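PDB 1F5M: free methionine-R-sulfoxide reductase from Saccharomyces cerevisiae, which catalyses the thioredoxin-dependent reduction of free L-methionine (R)-S-oxide to methionine and helps protect the cell against oxidative stress. Local coordinates for residues 27-32 and 166-171; 62-67 and 148-153; 131-136 and 156-161. One frame throughout, in Å; residues are numbered along the deposited sequence.

Interaction 1 (27-32 and 166-171); sequences QLLLSY and LEKLAK
Leu-169 and Tyr-32 are brought together by matching first torsions: in each, CG is anti to the backbone N (chi1 179° and 174°), which sets each CG beside its own carbonyl carbon; Leu-169 CD1 then comes to lie against the Tyr-32 ring. Leu-169 CD1 lies 3.7 Å from Tyr-32 CG, with CB of the tyrosine also close. The methyl approaches the ring obliquely near CG, an off-centre CH-pi contact 4.2 Å from the Tyr-32 centroid, and the two side chains cross at about a right angle. The other branch, Leu-169 CD2, meets Leu-28 CD2 at 4.1 Å, so the leucine spans one full turn of the opposing helix from Leu-28 to Tyr-32. Between them in sequence, Leu-29 splits its methyls: CD2 approaches the backbone of Leu-169, 3.8 Å from its N, while CD1 rests 3.8 Å from Lys-168 CD, on the aliphatic part of an extended lysine. An alanine at Leu-29 would probably open a gap beside the Leu-169 backbone and take from the Lys-168 methylenes the apolar neighbour that Leu-29 CD1 provides. The helix segments run nearly parallel, 9° apart, with axes 10.5 Å from each other, and no hydrogen bond joins them; the contact is made by apolar groups. Tyr-32 OH is hydrogen-bonded to Ser-176 OG farther down helix 160-176. Leu-28 and Leu-169 also pack on helix 42-59, through Leu-52, Ala-56 and Ile-53, while Leu-166 and Ala-170 turn to strand 131-138, placing helix 160-176 between helix 21-36 and the sheet.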
loop_
_atom_site.group_PDB
_atom_site.type_symbol
_atom_site.label_atom_id
_atom_site.label_comp_id
_atom_site.label_asym_id
_atom_site.label_seq_id
_atom_site.Cartn_x
_atom_site.Cartn_y
_atom_site.Cartn_z
ATOM N N GLN B 27 1.153 8.883 -18.862
ATOM C CA GLN B 27 0.166 7.805 -18.743
ATOM C C GLN B 27 -0.224 7.587 -17.300
ATOM O O GLN B 27 -1.330 7.130 -17.012
ATOM C CB GLN B 27 0.727 6.485 -19.269
ATOM C CG GLN B 27 0.253 6.135 -20.668
ATOM C CD GLN B 27 0.979 4.922 -21.243
ATOM O OE1 GLN B 27 1.134 3.884 -20.564
ATOM N NE2 GLN B 27 1.427 5.042 -22.511
ATOM N N LEU B 28 0.706 7.858 -16.392
ATOM C CA LEU B 28 0.414 7.661 -14.979
ATOM C C LEU B 28 -0.581 8.714 -14.544
ATOM O O LEU B 28 -1.551 8.388 -13.873
ATOM C CB LEU B 28 1.690 7.747 -14.121
ATOM C CG LEU B 28 1.514 7.506 -12.618
ATOM C CD1 LEU B 28 2.782 6.976 -12.076
ATOM C CD2 LEU B 28 1.120 8.781 -11.878
ATOM N N LEU B 29 -0.357 9.971 -14.922
ATOM C CA LEU B 29 -1.283 11.057 -14.543
ATOM C C LEU B 29 -2.691 10.738 -15.060
ATOM O O LEU B 29 -3.689 10.946 -14.333
ATOM C CB LEU B 29 -0.797 12.403 -15.109
ATOM C CG LEU B 29 0.529 12.971 -14.543
ATOM C CD1 LEU B 29 0.835 14.277 -15.260
ATOM C CD2 LEU B 29 0.477 13.188 -12.996
ATOM N N LEU B 30 -2.781 10.222 -16.300
ATOM C CA LEU B 30 -4.081 9.865 -16.898
ATOM C C LEU B 30 -4.705 8.674 -16.156
ATOM O O LEU B 30 -5.905 8.659 -15.930
ATOM C CB LEU B 30 -3.930 9.514 -18.377
ATOM C CG LEU B 30 -3.521 10.713 -19.243
ATOM C CD1 LEU B 30 -3.346 10.278 -20.692
ATOM C CD2 LEU B 30 -4.599 11.796 -19.118
ATOM N N SER B 31 -3.901 7.677 -15.788
ATOM C CA SER B 31 -4.443 6.537 -15.040
ATOM C C SER B 31 -4.926 7.006 -13.653
ATOM O O SER B 31 -5.962 6.591 -13.178
ATOM C CB SER B 31 -3.384 5.444 -14.851
ATOM O OG SER B 31 -3.088 4.732 -16.054
ATOM N N TYR B 32 -4.162 7.853 -12.977
ATOM C CA TYR B 32 -4.584 8.293 -11.662
ATOM C C TYR B 32 -5.933 9.003 -11.756
ATOM O O TYR B 32 -6.812 8.811 -10.921
ATOM C CB TYR B 32 -3.554 9.231 -11.029
ATOM C CG TYR B 32 -4.066 9.800 -9.739
ATOM C CD1 TYR B 32 -3.962 9.072 -8.571
ATOM C CD2 TYR B 32 -4.800 10.991 -9.721
ATOM C CE1 TYR B 32 -4.563 9.479 -7.423
ATOM C CE2 TYR B 32 -5.429 11.419 -8.558
ATOM C CZ TYR B 32 -5.300 10.635 -7.410
ATOM O OH TYR B 32 -5.944 10.964 -6.266
ATOM N N LEU B 166 5.686 14.732 -10.317
ATOM C CA LEU B 166 5.080 14.401 -9.032
ATOM C C LEU B 166 4.321 15.594 -8.469
ATOM O O LEU B 166 3.364 15.405 -7.708
ATOM C CB LEU B 166 6.116 13.924 -8.030
ATOM C CG LEU B 166 6.762 12.589 -8.356
ATOM C CD1 LEU B 166 7.923 12.331 -7.364
ATOM C CD2 LEU B 166 5.742 11.480 -8.236
ATOM N N GLU B 167 4.736 16.822 -8.801
ATOM C CA GLU B 167 3.992 17.969 -8.284
ATOM C C GLU B 167 2.671 18.071 -9.032
ATOM O O GLU B 167 1.725 18.600 -8.490
ATOM C CB GLU B 167 4.802 19.288 -8.382
ATOM C CG GLU B 167 5.954 19.308 -7.358
ATOM C CD GLU B 167 6.591 20.674 -7.140
ATOM O OE1 GLU B 167 6.467 21.537 -8.035
ATOM O OE2 GLU B 167 7.228 20.875 -6.066
ATOM N N LYS B 168 2.587 17.570 -10.263
ATOM C CA LYS B 168 1.316 17.622 -10.990
ATOM C C LYS B 168 0.390 16.590 -10.340
ATOM O O LYS B 168 -0.812 16.833 -10.154
ATOM C CB LYS B 168 1.485 17.212 -12.433
ATOM C CG LYS B 168 2.057 18.295 -13.343
ATOM C CD LYS B 168 2.451 17.688 -14.709
ATOM C CE LYS B 168 3.010 18.780 -15.623
ATOM N NZ LYS B 168 3.515 18.248 -16.916
ATOM N N LEU B 169 0.986 15.458 -9.978
ATOM C CA LEU B 169 0.243 14.370 -9.359
ATOM C C LEU B 169 -0.317 14.783 -8.007
ATOM O O LEU B 169 -1.422 14.383 -7.644
ATOM C CB LEU B 169 1.139 13.136 -9.175
ATOM C CG LEU B 169 0.460 11.918 -8.492
ATOM C CD1 LEU B 169 -0.738 11.443 -9.344
ATOM C CD2 LEU B 169 1.487 10.779 -8.360
ATOM N N ALA B 170 0.471 15.541 -7.256
ATOM C CA ALA B 170 0.084 16.009 -5.952
ATOM C C ALA B 170 -1.126 16.929 -6.107
ATOM O O ALA B 170 -2.032 16.919 -5.284
ATOM C CB ALA B 170 1.296 16.762 -5.260
ATOM N N LYS B 171 -1.140 17.737 -7.158
ATOM C CA LYS B 171 -2.280 18.631 -7.370
ATOM C C LYS B 171 -3.566 17.842 -7.711
ATOM O O LYS B 171 -4.673 18.206 -7.284
ATOM C CB LYS B 171 -1.946 19.644 -8.470
ATOM C CG LYS B 171 -0.967 20.707 -8.016
ATOM C CD LYS B 171 -0.605 21.618 -9.174
ATOM C CE LYS B 171 0.434 22.655 -8.746
ATOM N NZ LYS B 171 1.680 22.002 -8.177
#

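Interaction 2 (62-67 and 148-153); sequences VDINWA and IDIDCL
Trp-66 presents a ring edge to Asp-149, whose carbonyl O lies near the ring plane 3.4 Å from Trp-66 CE3. Asp-149 CB lies 3.8 Å from Trp-66 CZ3, and the carboxylate is turned 55° from the indole. Phe-85, on neighbouring strand 79-85, stacks with the same ring. The amide of Asn-65 meets Leu-153, whose CD2 reaches Asn-65 CG at 3.5 Å; the amide nitrogen ND2 is held by Thr-129 OG1 and Asp-126 OD2, and Thr-129 OG1 also bonds Asp-151 OD2. Asn-65 and Trp-66 both face Asp-151, a classic beta bulge between antiparallel strands 64-72 and 144-152, the two central strands of the GAF-domain sheet. Asn-65 N donates to Asp-151 O (3.1 Å) from above the carbonyl plane, and Asp-151 N donates to Trp-66 O at 2.8 Å. Before the bulge, Asp-63 centres an inverse gamma turn, and its O accepts a nearly straight bond from Leu-153 N (2.9 Å, 170°). Ile-64, Ala-67, Ile-150 and Cys-152 share the sheet face opposite Trp-66 and Asp-151. There Ile-64 CG2 touches Ile-150 CG2 at 4.0 Å, beneath helix 42-59, whose Ile-53 packs on both Ala-67 and Ile-150.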
loop_
_atom_site.group_PDB
_atom_site.type_symbol
_atom_site.label_atom_id
_atom_site.label_comp_id
_atom_site.label_asym_id
_atom_site.label_seq_id
_atom_site.Cartn_x
_atom_site.Cartn_y
_atom_site.Cartn_z
ATOM N N VAL B 62 14.727 2.579 -12.599
ATOM C CA VAL B 62 15.267 3.264 -11.454
ATOM C C VAL B 62 15.069 2.166 -10.390
ATOM O O VAL B 62 13.950 1.615 -10.239
ATOM C CB VAL B 62 14.428 4.520 -11.114
ATOM C CG1 VAL B 62 14.924 5.132 -9.813
ATOM C CG2 VAL B 62 14.587 5.581 -12.239
ATOM N N ASP B 63 16.131 1.820 -9.667
ATOM C CA ASP B 63 16.033 0.741 -8.675
ATOM C C ASP B 63 15.394 1.233 -7.379
ATOM O O ASP B 63 16.049 1.320 -6.346
ATOM C CB ASP B 63 17.439 0.188 -8.436
ATOM C CG ASP B 63 17.451 -1.170 -7.800
ATOM O OD1 ASP B 63 16.403 -1.849 -7.616
ATOM O OD2 ASP B 63 18.558 -1.603 -7.493
ATOM N N ILE B 64 14.105 1.576 -7.427
ATOM C CA ILE B 64 13.434 2.070 -6.232
ATOM C C ILE B 64 13.092 0.928 -5.258
ATOM O O ILE B 64 12.986 -0.229 -5.666
ATOM C CB ILE B 64 12.133 2.848 -6.580
ATOM C CG1 ILE B 64 11.136 1.906 -7.272
ATOM C CG2 ILE B 64 12.472 4.046 -7.489
ATOM C CD1 ILE B 64 9.740 2.366 -7.162
ATOM N N ASN B 65 12.975 1.273 -3.975
ATOM C CA ASN B 65 12.632 0.350 -2.906
ATOM C C ASN B 65 11.439 0.857 -2.106
ATOM O O ASN B 65 10.961 0.174 -1.211
ATOM C CB ASN B 65 13.809 0.060 -1.949
ATOM C CG ASN B 65 14.524 1.309 -1.445
ATOM O OD1 ASN B 65 14.977 2.138 -2.220
ATOM N ND2 ASN B 65 14.680 1.407 -0.130
ATOM N N TRP B 66 10.928 2.028 -2.444
ATOM C CA TRP B 66 9.755 2.483 -1.707
ATOM C C TRP B 66 9.064 3.556 -2.474
ATOM O O TRP B 66 9.730 4.437 -3.064
ATOM C CB TRP B 66 10.160 3.027 -0.363
ATOM C CG TRP B 66 9.142 2.897 0.689
ATOM C CD1 TRP B 66 8.966 1.813 1.512
ATOM C CD2 TRP B 66 8.191 3.882 1.116
ATOM N NE1 TRP B 66 7.986 2.067 2.422
ATOM C CE2 TRP B 66 7.483 3.320 2.216
ATOM C CE3 TRP B 66 7.871 5.171 0.697
ATOM C CZ2 TRP B 66 6.480 4.002 2.896
ATOM C CZ3 TRP B 66 6.864 5.870 1.386
ATOM C CH2 TRP B 66 6.183 5.275 2.479
ATOM N N ALA B 67 7.729 3.479 -2.527
ATOM C CA ALA B 67 6.964 4.523 -3.193
ATOM C C ALA B 67 5.694 4.601 -2.438
ATOM O O ALA B 67 4.904 3.616 -2.402
ATOM C CB ALA B 67 6.714 4.197 -4.695
ATOM N N ILE B 148 4.412 12.875 -0.906
ATOM C CA ILE B 148 4.621 11.747 -1.793
ATOM C C ILE B 148 6.101 11.469 -1.569
ATOM O O ILE B 148 6.939 12.375 -1.699
ATOM C CB ILE B 148 4.406 12.119 -3.258
ATOM C CG1 ILE B 148 3.017 12.738 -3.459
ATOM C CG2 ILE B 148 4.567 10.890 -4.106
ATOM C CD1 ILE B 148 2.708 13.070 -4.924
ATOM N N ASP B 149 6.414 10.218 -1.240
ATOM C CA ASP B 149 7.777 9.816 -0.902
ATOM C C ASP B 149 8.281 8.610 -1.715
ATOM O O ASP B 149 7.641 7.502 -1.745
ATOM C CB ASP B 149 7.792 9.490 0.620
ATOM C CG ASP B 149 9.197 9.249 1.207
ATOM O OD1 ASP B 149 10.227 9.543 0.564
ATOM O OD2 ASP B 149 9.272 8.790 2.378
ATOM N N ILE B 150 9.384 8.804 -2.410
ATOM C CA ILE B 150 9.992 7.683 -3.159
ATOM C C ILE B 150 11.427 7.446 -2.729
ATOM O O ILE B 150 12.238 8.416 -2.714
ATOM C CB ILE B 150 9.986 7.963 -4.667
ATOM C CG1 ILE B 150 8.598 8.436 -5.101
ATOM C CG2 ILE B 150 10.391 6.724 -5.439
ATOM C CD1 ILE B 150 8.461 8.638 -6.651
ATOM N N ASP B 151 11.792 6.192 -2.413
ATOM C CA ASP B 151 13.187 5.888 -1.993
ATOM C C ASP B 151 13.857 5.112 -3.140
ATOM O O ASP B 151 13.192 4.326 -3.826
ATOM C CB ASP B 151 13.286 4.959 -0.771
ATOM C CG ASP B 151 12.892 5.612 0.522
ATOM O OD1 ASP B 151 12.345 6.717 0.500
ATOM O OD2 ASP B 151 13.100 4.987 1.592
ATOM N N CYS B 152 15.167 5.311 -3.318
ATOM C CA CYS B 152 15.941 4.594 -4.345
ATOM C C CYS B 152 17.160 3.922 -3.738
ATOM O O CYS B 152 17.823 4.492 -2.861
ATOM C CB CYS B 152 16.382 5.587 -5.454
ATOM S SG CYS B 152 17.420 4.891 -6.778
ATOM N N LEU B 153 17.524 2.752 -4.261
ATOM C CA LEU B 153 18.685 2.009 -3.763
ATOM C C LEU B 153 20.022 2.552 -4.222
ATOM O O LEU B 153 21.044 2.175 -3.667
ATOM C CB LEU B 153 18.603 0.541 -4.165
ATOM C CG LEU B 153 17.433 -0.188 -3.482
ATOM C CD1 LEU B 153 17.357 -1.609 -4.009
ATOM C CD2 LEU B 153 17.625 -0.207 -2.000
#

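Interaction 3 (131-136 and 156-161); sequences SEIVVP and EGFDHV
Phe-158 lies with one ring face on Ile-133. Methyl CG2 of Ile-133 stands over the ring centre, 3.6 Å from the centroid and 9° off the normal, a well-centred CH-pi contact in which CG and CD2 of the ring are both 3.7 Å from the methyl. Ile-133 CG2 projects between its own backbone N and carbonyl carbon, which raises it from the strand toward the ring. On the CE1 side the ring meets the strand backbone: Phe-158 CE1 is 3.8 Å from Glu-132 CA, and Ser-131 O lies near the ring plane at the edge, 4.1 Å from CE1. One residue earlier in the loop, Gly-157 N donates to Ser-131 OG at 3.0 Å, with a moderately bent N-H...O angle of 146°. A side chain at Gly-157 would point at this same hydroxyl, so the absence of a CB lets the backbone come close. In the next shell, Ser-131 OG is also hydrogen-bonded to Asp-154 O, and Phe-158 touches Ile-150 and Cys-152 of the adjacent strand 144-152. Beyond the phenylalanine, Asp-159 is the N-cap of helix 160-176: its OD2 accepts from Val-161 N at 2.8 Å, and its own N is hydrogen-bonded to Asp-162 OD2. The loop is joined to strand 131-138 by the Ser-131 hydrogen bond and the Phe-158 ring, while Asp-159 caps the helix that follows. Since a carbonyl can only accept, the serine hydroxyl should donate its hydrogen to the backbone O of Asp-154 and accept from Gly-157 N, joining both loop positions to the strand through a single atom.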
loop_
_atom_site.group_PDB
_atom_site.type_symbol
_atom_site.label_atom_id
_atom_site.label_comp_id
_atom_site.label_asym_id
_atom_site.label_seq_id
_atom_site.Cartn_x
_atom_site.Cartn_y
_atom_site.Cartn_z
ATOM N N SER B 131 19.092 7.354 -2.092
ATOM C CA SER B 131 18.624 8.641 -2.587
ATOM C C SER B 131 17.150 8.660 -2.417
ATOM O O SER B 131 16.544 7.598 -2.266
ATOM C CB SER B 131 19.042 8.933 -4.046
ATOM O OG SER B 131 18.604 7.980 -4.975
ATOM N N GLU B 132 16.566 9.864 -2.433
ATOM C CA GLU B 132 15.146 10.040 -2.148
ATOM C C GLU B 132 14.567 11.354 -2.707
ATOM O O GLU B 132 15.279 12.358 -2.910
ATOM C CB GLU B 132 14.962 9.995 -0.598
ATOM C CG GLU B 132 13.509 9.959 -0.073
ATOM C CD GLU B 132 13.364 9.750 1.477
ATOM O OE1 GLU B 132 12.223 9.817 2.004
ATOM O OE2 GLU B 132 14.369 9.505 2.189
ATOM N N ILE B 133 13.276 11.329 -3.004
ATOM C CA ILE B 133 12.567 12.516 -3.475
ATOM C C ILE B 133 11.249 12.596 -2.731
ATOM O O ILE B 133 10.498 11.584 -2.606
ATOM C CB ILE B 133 12.333 12.508 -5.007
ATOM C CG1 ILE B 133 11.634 13.804 -5.444
ATOM C CG2 ILE B 133 11.483 11.293 -5.397
ATOM C CD1 ILE B 133 11.656 14.069 -6.939
ATOM N N VAL B 134 10.964 13.774 -2.190
ATOM C CA VAL B 134 9.714 13.967 -1.443
ATOM C C VAL B 134 9.026 15.205 -1.935
ATOM O O VAL B 134 9.610 16.295 -1.983
ATOM C CB VAL B 134 9.922 14.110 0.074
ATOM C CG1 VAL B 134 8.563 14.174 0.770
ATOM C CG2 VAL B 134 10.717 12.948 0.590
ATOM N N VAL B 135 7.783 15.006 -2.354
ATOM C CA VAL B 135 6.961 16.071 -2.897
ATOM C C VAL B 135 5.747 16.333 -1.996
ATOM O O VAL B 135 4.893 15.426 -1.743
ATOM C CB VAL B 135 6.495 15.697 -4.323
ATOM C CG1 VAL B 135 5.595 16.776 -4.926
ATOM C CG2 VAL B 135 7.693 15.430 -5.205
ATOM N N PRO B 136 5.631 17.565 -1.483
ATOM C CA PRO B 136 4.472 17.853 -0.611
ATOM C C PRO B 136 3.141 18.074 -1.353
ATOM O O PRO B 136 3.097 18.663 -2.434
ATOM C CB PRO B 136 4.923 19.087 0.153
ATOM C CG PRO B 136 5.687 19.822 -0.868
ATOM C CD PRO B 136 6.496 18.750 -1.621
ATOM N N GLU B 156 21.711 9.468 -6.354
ATOM C CA GLU B 156 21.302 10.218 -7.536
ATOM C C GLU B 156 20.212 9.558 -8.372
ATOM O O GLU B 156 20.267 9.542 -9.610
ATOM C CB GLU B 156 22.539 10.472 -8.421
ATOM C CG GLU B 156 23.656 11.307 -7.760
ATOM C CD GLU B 156 25.075 10.968 -8.296
ATOM O OE1 GLU B 156 26.082 11.312 -7.620
ATOM O OE2 GLU B 156 25.204 10.358 -9.394
ATOM N N GLY B 157 19.204 9.016 -7.733
ATOM C CA GLY B 157 18.176 8.382 -8.549
ATOM C C GLY B 157 17.108 9.297 -9.142
ATOM O O GLY B 157 16.423 8.880 -10.057
ATOM N N PHE B 158 16.994 10.538 -8.656
ATOM C CA PHE B 158 15.945 11.486 -9.101
ATOM C C PHE B 158 16.409 12.861 -9.607
ATOM O O PHE B 158 17.484 13.344 -9.232
ATOM C CB PHE B 158 14.961 11.703 -7.961
ATOM C CG PHE B 158 14.462 10.440 -7.365
ATOM C CD1 PHE B 158 14.995 9.954 -6.173
ATOM C CD2 PHE B 158 13.477 9.699 -8.016
ATOM C CE1 PHE B 158 14.554 8.728 -5.621
ATOM C CE2 PHE B 158 13.027 8.479 -7.496
ATOM C CZ PHE B 158 13.568 7.986 -6.288
ATOM N N ASP B 159 15.570 13.511 -10.423
ATOM C CA ASP B 159 15.928 14.820 -10.965
ATOM C C ASP B 159 14.668 15.694 -11.058
ATOM O O ASP B 159 13.571 15.268 -10.653
ATOM C CB ASP B 159 16.584 14.647 -12.334
ATOM C CG ASP B 159 15.663 13.993 -13.345
ATOM O OD1 ASP B 159 16.146 13.202 -14.190
ATOM O OD2 ASP B 159 14.468 14.284 -13.315
ATOM N N HIS B 160 14.791 16.893 -11.597
ATOM C CA HIS B 160 13.623 17.773 -11.647
ATOM C C HIS B 160 12.462 17.402 -12.583
ATOM O O HIS B 160 11.416 18.046 -12.525
ATOM C CB HIS B 160 14.064 19.217 -11.872
ATOM C CG HIS B 160 14.686 19.818 -10.657
ATOM N ND1 HIS B 160 15.959 19.502 -10.246
ATOM C CD2 HIS B 160 14.165 20.612 -9.692
ATOM C CE1 HIS B 160 16.197 20.070 -9.075
ATOM N NE2 HIS B 160 15.121 20.748 -8.718
ATOM N N VAL B 161 12.646 16.411 -13.459
ATOM C CA VAL B 161 11.538 15.953 -14.289
ATOM C C VAL B 161 10.635 15.136 -13.340
ATOM O O VAL B 161 9.424 15.138 -13.475
ATOM C CB VAL B 161 12.004 14.996 -15.429
ATOM C CG1 VAL B 161 10.859 13.970 -15.780
ATOM C CG2 VAL B 161 12.368 15.811 -16.667
#

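Overall arrangement
Interactions 2 and 3 lie about 9 Å apart between centres and meet in one sheet, where strands 131-138 and 144-152 are neighbours; interaction 1 lies on the helical side, about 17 Å from the centre of interaction 2 and about 15 Å from that of interaction 3. Leu-166, on the helix segment of interaction 1 but not itself in that contact, reaches the other two, with its CD1 3.8 Å from Ile-150 CD1 and 4.1 Å from Ile-133 CD1. On the opposite sheet face Glu-132, Asp-149 and Asp-151 gather their carboxylates, Glu-132 OE1 being 2.5 Å from Asp-149 OD1. Glu-132 also touches Cys-101, and Trp-66 touches Ala-90, next in sequence to the Cys-91–Cys-125 disulfide, which probably puts this face by the redox centre.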